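Hemoglobin chain d1 (Lumbricus terrestris, PDB 1X9F) is a globin that binds heme and iron and probably carries oxygen as one chain of the multi-subunit earthworm hemoglobin. Local coordinates at residues D37-I42 against F104-K109; H110-L115 against A127-V132. All coordinates share one frame; numbering follows the deposited sequence.

Interaction 1: D37-I42 against F104-K109; sequences DDHPEI and FDIFLK. With HEM (protoporphyrin IX containing Fe), chain T.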
# COMPACT_ATOMS: atom_id res chain seq x y z
N ASP D 37 -1.92 16.73 -18.08
CA ASP D 37 -0.99 15.85 -18.77
C ASP D 37 -1.56 15.50 -20.14
O ASP D 37 -0.85 15.54 -21.15
CB ASP D 37 -0.80 14.56 -17.98
CG ASP D 37 0.64 14.26 -17.72
OD1 ASP D 37 1.25 13.49 -18.50
OD2 ASP D 37 1.27 14.76 -16.76
N ASP D 38 -2.85 15.17 -20.15
CA ASP D 38 -3.52 14.73 -21.36
C ASP D 38 -3.82 15.92 -22.26
O ASP D 38 -3.80 15.79 -23.48
CB ASP D 38 -4.81 13.98 -21.00
CG ASP D 38 -5.50 13.38 -22.23
OD1 ASP D 38 -6.75 13.25 -22.20
OD2 ASP D 38 -4.90 13.02 -23.26
N HIS D 39 -4.11 17.08 -21.66
CA HIS D 39 -4.39 18.29 -22.44
C HIS D 39 -3.73 19.54 -21.85
O HIS D 39 -4.35 20.27 -21.08
CB HIS D 39 -5.89 18.52 -22.57
CG HIS D 39 -6.60 17.49 -23.40
ND1 HIS D 39 -6.90 17.68 -24.73
CD2 HIS D 39 -7.12 16.29 -23.06
CE1 HIS D 39 -7.55 16.62 -25.18
NE2 HIS D 39 -7.70 15.76 -24.19
N PRO D 40 -2.47 19.78 -22.22
CA PRO D 40 -1.72 20.94 -21.74
C PRO D 40 -2.29 22.31 -22.11
O PRO D 40 -1.87 23.31 -21.52
CB PRO D 40 -0.33 20.74 -22.36
CG PRO D 40 -0.55 19.84 -23.52
CD PRO D 40 -1.64 18.92 -23.11
N GLU D 41 -3.23 22.38 -23.07
CA GLU D 41 -3.86 23.68 -23.39
C GLU D 41 -4.61 24.19 -22.17
O GLU D 41 -4.72 25.40 -21.97
CB GLU D 41 -4.86 23.60 -24.55
CG GLU D 41 -4.63 22.51 -25.58
CD GLU D 41 -5.16 21.18 -25.12
OE1 GLU D 41 -6.40 20.99 -25.09
OE2 GLU D 41 -4.33 20.31 -24.79
N ILE D 42 -5.13 23.26 -21.37
CA ILE D 42 -5.93 23.59 -20.19
C ILE D 42 -5.19 24.44 -19.14
O ILE D 42 -5.83 25.01 -18.26
CB ILE D 42 -6.56 22.31 -19.58
CG1 ILE D 42 -7.58 21.71 -20.55
CG2 ILE D 42 -7.25 22.62 -18.25
CD1 ILE D 42 -8.08 20.33 -20.19
N PHE D 104 -14.74 20.23 -20.29
CA PHE D 104 -15.57 19.59 -19.27
C PHE D 104 -15.71 18.10 -19.55
O PHE D 104 -15.74 17.29 -18.61
CB PHE D 104 -16.92 20.29 -19.16
CG PHE D 104 -16.80 21.71 -18.73
CD1 PHE D 104 -16.49 22.70 -19.66
CD2 PHE D 104 -16.95 22.07 -17.40
CE1 PHE D 104 -16.35 24.02 -19.27
CE2 PHE D 104 -16.81 23.39 -17.00
CZ PHE D 104 -16.51 24.37 -17.93
N ASP D 105 -15.79 17.74 -20.82
CA ASP D 105 -15.82 16.33 -21.19
C ASP D 105 -14.54 15.63 -20.78
O ASP D 105 -14.59 14.51 -20.26
CB ASP D 105 -16.06 16.16 -22.69
CG ASP D 105 -17.43 16.62 -23.11
OD1 ASP D 105 -17.72 16.61 -24.33
OD2 ASP D 105 -18.30 17.02 -22.30
N ILE D 106 -13.40 16.28 -21.00
CA ILE D 106 -12.12 15.73 -20.58
C ILE D 106 -12.09 15.65 -19.06
O ILE D 106 -11.58 14.67 -18.49
CB ILE D 106 -10.94 16.59 -21.11
CG1 ILE D 106 -10.85 16.50 -22.64
CG2 ILE D 106 -9.60 16.14 -20.48
CD1 ILE D 106 -10.37 17.78 -23.31
N PHE D 107 -12.63 16.67 -18.40
CA PHE D 107 -12.71 16.66 -16.95
C PHE D 107 -13.44 15.42 -16.45
O PHE D 107 -12.92 14.69 -15.59
CB PHE D 107 -13.41 17.92 -16.45
CG PHE D 107 -13.57 17.96 -14.96
CD1 PHE D 107 -12.66 18.65 -14.17
CD2 PHE D 107 -14.63 17.30 -14.34
CE1 PHE D 107 -12.81 18.69 -12.78
CE2 PHE D 107 -14.78 17.33 -12.96
CZ PHE D 107 -13.87 18.03 -12.18
N LEU D 108 -14.64 15.20 -16.97
CA LEU D 108 -15.45 14.05 -16.61
C LEU D 108 -14.70 12.75 -16.87
O LEU D 108 -14.73 11.85 -16.03
CB LEU D 108 -16.76 14.07 -17.39
CG LEU D 108 -17.75 12.93 -17.15
CD1 LEU D 108 -18.14 12.81 -15.68
CD2 LEU D 108 -18.99 13.12 -18.02
N LYS D 109 -14.04 12.66 -18.02
CA LYS D 109 -13.27 11.46 -18.37
C LYS D 109 -12.26 11.12 -17.28
O LYS D 109 -12.13 9.96 -16.88
CB LYS D 109 -12.54 11.63 -19.72
CG LYS D 109 -11.97 10.32 -20.30
CD LYS D 109 -10.48 10.43 -20.63
CE LYS D 109 -10.20 11.22 -21.91
NZ LYS D 109 -8.74 11.33 -22.19
CHA HEM T . -13.02 28.24 -11.30
CHB HEM T . -16.01 24.52 -10.36
CHC HEM T . -14.56 22.26 -14.46
CHD HEM T . -11.83 26.20 -15.55
C1A HEM T . -13.94 27.33 -10.62
C2A HEM T . -14.43 27.68 -9.38
C3A HEM T . -15.34 26.59 -9.03
C4A HEM T . -15.22 25.74 -10.22
CMA HEM T . -16.17 26.42 -7.78
CAA HEM T . -14.05 28.88 -8.56
CBA HEM T . -15.06 30.01 -8.60
CGA HEM T . -14.51 31.02 -7.62
O1A HEM T . -14.53 30.77 -6.39
O2A HEM T . -14.05 32.09 -8.08
C1B HEM T . -15.88 23.55 -11.45
C2B HEM T . -16.57 22.35 -11.41
C3B HEM T . -16.11 21.77 -12.55
C4B HEM T . -15.24 22.59 -13.21
CMB HEM T . -17.55 21.81 -10.39
CAB HEM T . -16.56 20.58 -12.92
CBB HEM T . -17.23 19.46 -13.29
C1C HEM T . -13.61 23.16 -15.12
C2C HEM T . -12.99 22.79 -16.30
C3C HEM T . -12.24 23.89 -16.60
C4C HEM T . -12.41 24.84 -15.60
CMC HEM T . -13.11 21.50 -17.09
CAC HEM T . -11.37 23.87 -17.82
CBC HEM T . -10.80 25.04 -18.36
C1D HEM T . -11.94 27.19 -14.46
C2D HEM T . -11.24 28.40 -14.45
C3D HEM T . -11.55 29.00 -13.25
C4D HEM T . -12.47 28.03 -12.63
CMD HEM T . -10.32 28.93 -15.53
CAD HEM T . -11.11 30.33 -12.69
CBD HEM T . -9.79 30.23 -11.94
CGD HEM T . -9.52 31.61 -11.41
O1D HEM T . -10.27 32.07 -10.52
O2D HEM T . -8.56 32.25 -11.89
NA HEM T . -14.40 26.20 -11.20
NB HEM T . -15.06 23.74 -12.52
NC HEM T . -13.31 24.42 -14.68
ND HEM T . -12.69 26.93 -13.36
FE HEM T . -13.88 25.33 -12.96

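Interaction 2: H110-L115 against A127-V132; sequences HLLHVL and AWHDCV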
# COMPACT_ATOMS: atom_id res chain seq x y z
N HIS D 110 -11.56 12.14 -16.80
CA HIS D 110 -10.53 11.93 -15.81
C HIS D 110 -11.07 11.82 -14.40
O HIS D 110 -10.51 11.07 -13.59
CB HIS D 110 -9.48 13.02 -15.90
CG HIS D 110 -8.54 12.84 -17.05
ND1 HIS D 110 -8.71 13.48 -18.25
CD2 HIS D 110 -7.42 12.09 -17.18
CE1 HIS D 110 -7.73 13.14 -19.07
NE2 HIS D 110 -6.94 12.29 -18.44
N LEU D 111 -12.13 12.56 -14.08
CA LEU D 111 -12.81 12.37 -12.81
C LEU D 111 -13.21 10.90 -12.65
O LEU D 111 -12.90 10.28 -11.63
CB LEU D 111 -14.03 13.28 -12.69
CG LEU D 111 -14.83 13.13 -11.39
CD1 LEU D 111 -14.00 13.53 -10.16
CD2 LEU D 111 -16.12 13.93 -11.47
N LEU D 112 -13.85 10.33 -13.68
CA LEU D 112 -14.30 8.94 -13.62
C LEU D 112 -13.15 7.95 -13.48
O LEU D 112 -13.26 6.95 -12.76
CB LEU D 112 -15.16 8.60 -14.84
CG LEU D 112 -16.52 9.30 -14.94
CD1 LEU D 112 -17.35 8.68 -16.05
CD2 LEU D 112 -17.30 9.25 -13.63
N HIS D 113 -12.04 8.24 -14.14
CA HIS D 113 -10.84 7.41 -14.10
C HIS D 113 -10.18 7.42 -12.72
O HIS D 113 -9.85 6.36 -12.18
CB HIS D 113 -9.87 7.88 -15.18
CG HIS D 113 -8.70 6.97 -15.38
ND1 HIS D 113 -7.63 6.93 -14.50
CD2 HIS D 113 -8.41 6.08 -16.36
CE1 HIS D 113 -6.75 6.05 -14.92
NE2 HIS D 113 -7.20 5.52 -16.05
N VAL D 114 -10.00 8.61 -12.15
CA VAL D 114 -9.45 8.72 -10.79
C VAL D 114 -10.41 8.13 -9.76
O VAL D 114 -9.97 7.49 -8.80
CB VAL D 114 -9.01 10.17 -10.41
CG1 VAL D 114 -8.03 10.74 -11.44
CG2 VAL D 114 -10.19 11.11 -10.23
N LEU D 115 -11.72 8.35 -9.95
CA LEU D 115 -12.72 7.77 -9.05
C LEU D 115 -12.65 6.25 -9.08
O LEU D 115 -12.70 5.59 -8.03
CB LEU D 115 -14.13 8.26 -9.39
CG LEU D 115 -14.51 9.64 -8.86
CD1 LEU D 115 -15.78 10.10 -9.53
CD2 LEU D 115 -14.68 9.65 -7.35
N ALA D 127 -24.02 4.96 -12.98
CA ALA D 127 -24.64 5.99 -12.14
C ALA D 127 -23.85 7.29 -12.22
O ALA D 127 -24.44 8.34 -12.46
CB ALA D 127 -24.76 5.51 -10.70
N TRP D 128 -22.54 7.21 -12.03
CA TRP D 128 -21.69 8.40 -12.12
C TRP D 128 -21.85 9.10 -13.43
O TRP D 128 -22.13 10.30 -13.47
CB TRP D 128 -20.23 8.06 -11.90
CG TRP D 128 -19.94 8.01 -10.49
CD1 TRP D 128 -20.07 6.93 -9.68
CD2 TRP D 128 -19.56 9.11 -9.65
NE1 TRP D 128 -19.75 7.27 -8.39
CE2 TRP D 128 -19.44 8.60 -8.34
CE3 TRP D 128 -19.28 10.46 -9.87
CZ2 TRP D 128 -19.05 9.39 -7.26
CZ3 TRP D 128 -18.91 11.26 -8.79
CH2 TRP D 128 -18.79 10.72 -7.50
N HIS D 129 -21.68 8.35 -14.51
CA HIS D 129 -21.73 8.91 -15.84
C HIS D 129 -23.03 9.64 -16.12
O HIS D 129 -23.01 10.76 -16.62
CB HIS D 129 -21.52 7.84 -16.88
CG HIS D 129 -21.10 8.40 -18.20
ND1 HIS D 129 -19.80 8.75 -18.47
CD2 HIS D 129 -21.82 8.71 -19.30
CE1 HIS D 129 -19.73 9.23 -19.70
NE2 HIS D 129 -20.94 9.22 -20.22
N ASP D 130 -24.15 9.01 -15.81
CA ASP D 130 -25.44 9.65 -15.95
C ASP D 130 -25.44 10.93 -15.14
O ASP D 130 -25.63 12.03 -15.67
CB ASP D 130 -26.57 8.74 -15.46
CG ASP D 130 -26.80 7.56 -16.38
OD1 ASP D 130 -27.60 6.67 -16.01
OD2 ASP D 130 -26.25 7.43 -17.49
N CYS D 131 -25.18 10.76 -13.84
CA CYS D 131 -25.33 11.81 -12.83
C CYS D 131 -24.46 13.06 -13.01
O CYS D 131 -24.97 14.18 -12.99
CB CYS D 131 -25.06 11.21 -11.46
SG CYS D 131 -26.41 11.49 -10.31
N VAL D 132 -23.15 12.87 -13.17
CA VAL D 132 -22.24 14.00 -13.29
C VAL D 132 -22.39 14.67 -14.66
O VAL D 132 -22.20 15.89 -14.78
CB VAL D 132 -20.76 13.59 -13.02
CG1 VAL D 132 -19.81 14.75 -13.25
CG2 VAL D 132 -20.61 13.07 -11.60

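Interaction 1: D37-I42 against F104-K109
Ile106 drives its CD1 methyl onto the face of the His39 imidazole, where the end of helix 21-38 meets helix 101-119, the B and G helices of the globin fold. CD1 stands over the centre of the ring, 3.5 Å from its centroid and only 9° off the normal, a CH-pi contact placed squarely on the face. The gamma carbons of the isoleucine spread beside it: CG1 faces His39 NE2 at 3.6 Å, and CG2 lies at the same distance from His39 CD2. His39 sends its CB toward helix 101-119, and chi1 of -67° sets CG anti to the carbonyl carbon, beside the backbone N. His39 ND1 gives a weak hydrogen bond, 3.4 Å long, to Glu41 OE1, and the glutamate carboxyl carbon lies at the ring edge, in plane, so the glutamate flanks the histidine at its rim while Ile106 covers a face. Ile42, further along the turn, brings CD1 to 4.5 Å from Ile106 CG2 and extends the apolar patch.

Beside this packing a salt bridge closes the exposed end of the contact. The Lys109 chain bends at chi2 and chi3 and crosses the Asp38 side chain at about a right angle. Lys109 NZ lies 5.0 Å from His39 NE2; its charge and the carboxylates of Asp38 and Glu41 would probably act on that ring in opposite directions.

Other side chains of segment 104-109 turn to the heme: Phe104 has the CMC methyl over one face, offset toward the rim, and Phe107 has the vinyl carbon CAB similarly placed. Phe107 also packs on Leu31 and Ile35 of helix 21-38. At the polar end, Lys109 NZ reaches Asp38 OD1 at 2.8 Å, on the syn side of the carboxylate and 34° out of its plane.

Interaction 2: H110-L115 against A127-V132
Trp128 and Leu112 meet at the CB from which the indole hangs, Trp128 CB lying 3.6 Å from Leu112 CD2 as the two side chains slide past each other in opposite directions. Beyond CB, CG is anti to the carbonyl carbon (chi1 -84°). The Leu115 side chain crosses that of Trp128 at about a right angle and sets CD1 over one face of the six-membered ring, 3.5 Å from the centroid and 17° off the normal. That methyl is offset toward the rim, with Trp128 CZ3 nearer to it than CH2. On the pyrrole side of the indole, NE1 is hydrogen-bonded to Gln13 OE1 of helix 4-18, which settles the buried polar atom. An alanine here would keep the contact at CB but would probably open a gap beneath Leu115 and leave Gln13 OE1 without its N-H partner.

The other branch of Leu112 serves the next residue: CD1 comes in plane to the edge of the His129 ring, 3.4 Å from ND1. Val132, a turn beyond Trp128, has CG1 4.2 Å from Leu111 CD2. The two helical segments run roughly antiparallel, at 147°, with their axes 11.0 Å apart at closest approach, and their leucine, tryptophan and valine side chains fill the interface, as in the G-H helix pair of the globin fold.

How the interactions relate
From the N terminus, helix 4-18 comes first, and its side chains pack on Leu115 and Trp128 of interaction 2. The chain then runs through helix 21-38 into 37-42, and interaction 1 joins that end to 104-109, closing a long loop that holds helices 57-75 and 80-95 and with them His94, the axial heme ligand. Interaction 2 opens after this, closing the short connection of an antiparallel helix pair between 110-115 and 127-132. The two are in series, neither nested nor crossed, and consecutive parts of helix 101-119 serve both. They touch where Asp38 packs on His110 and Leu108 on Val132, so this helix ties helix 21-38 to helix 125-139.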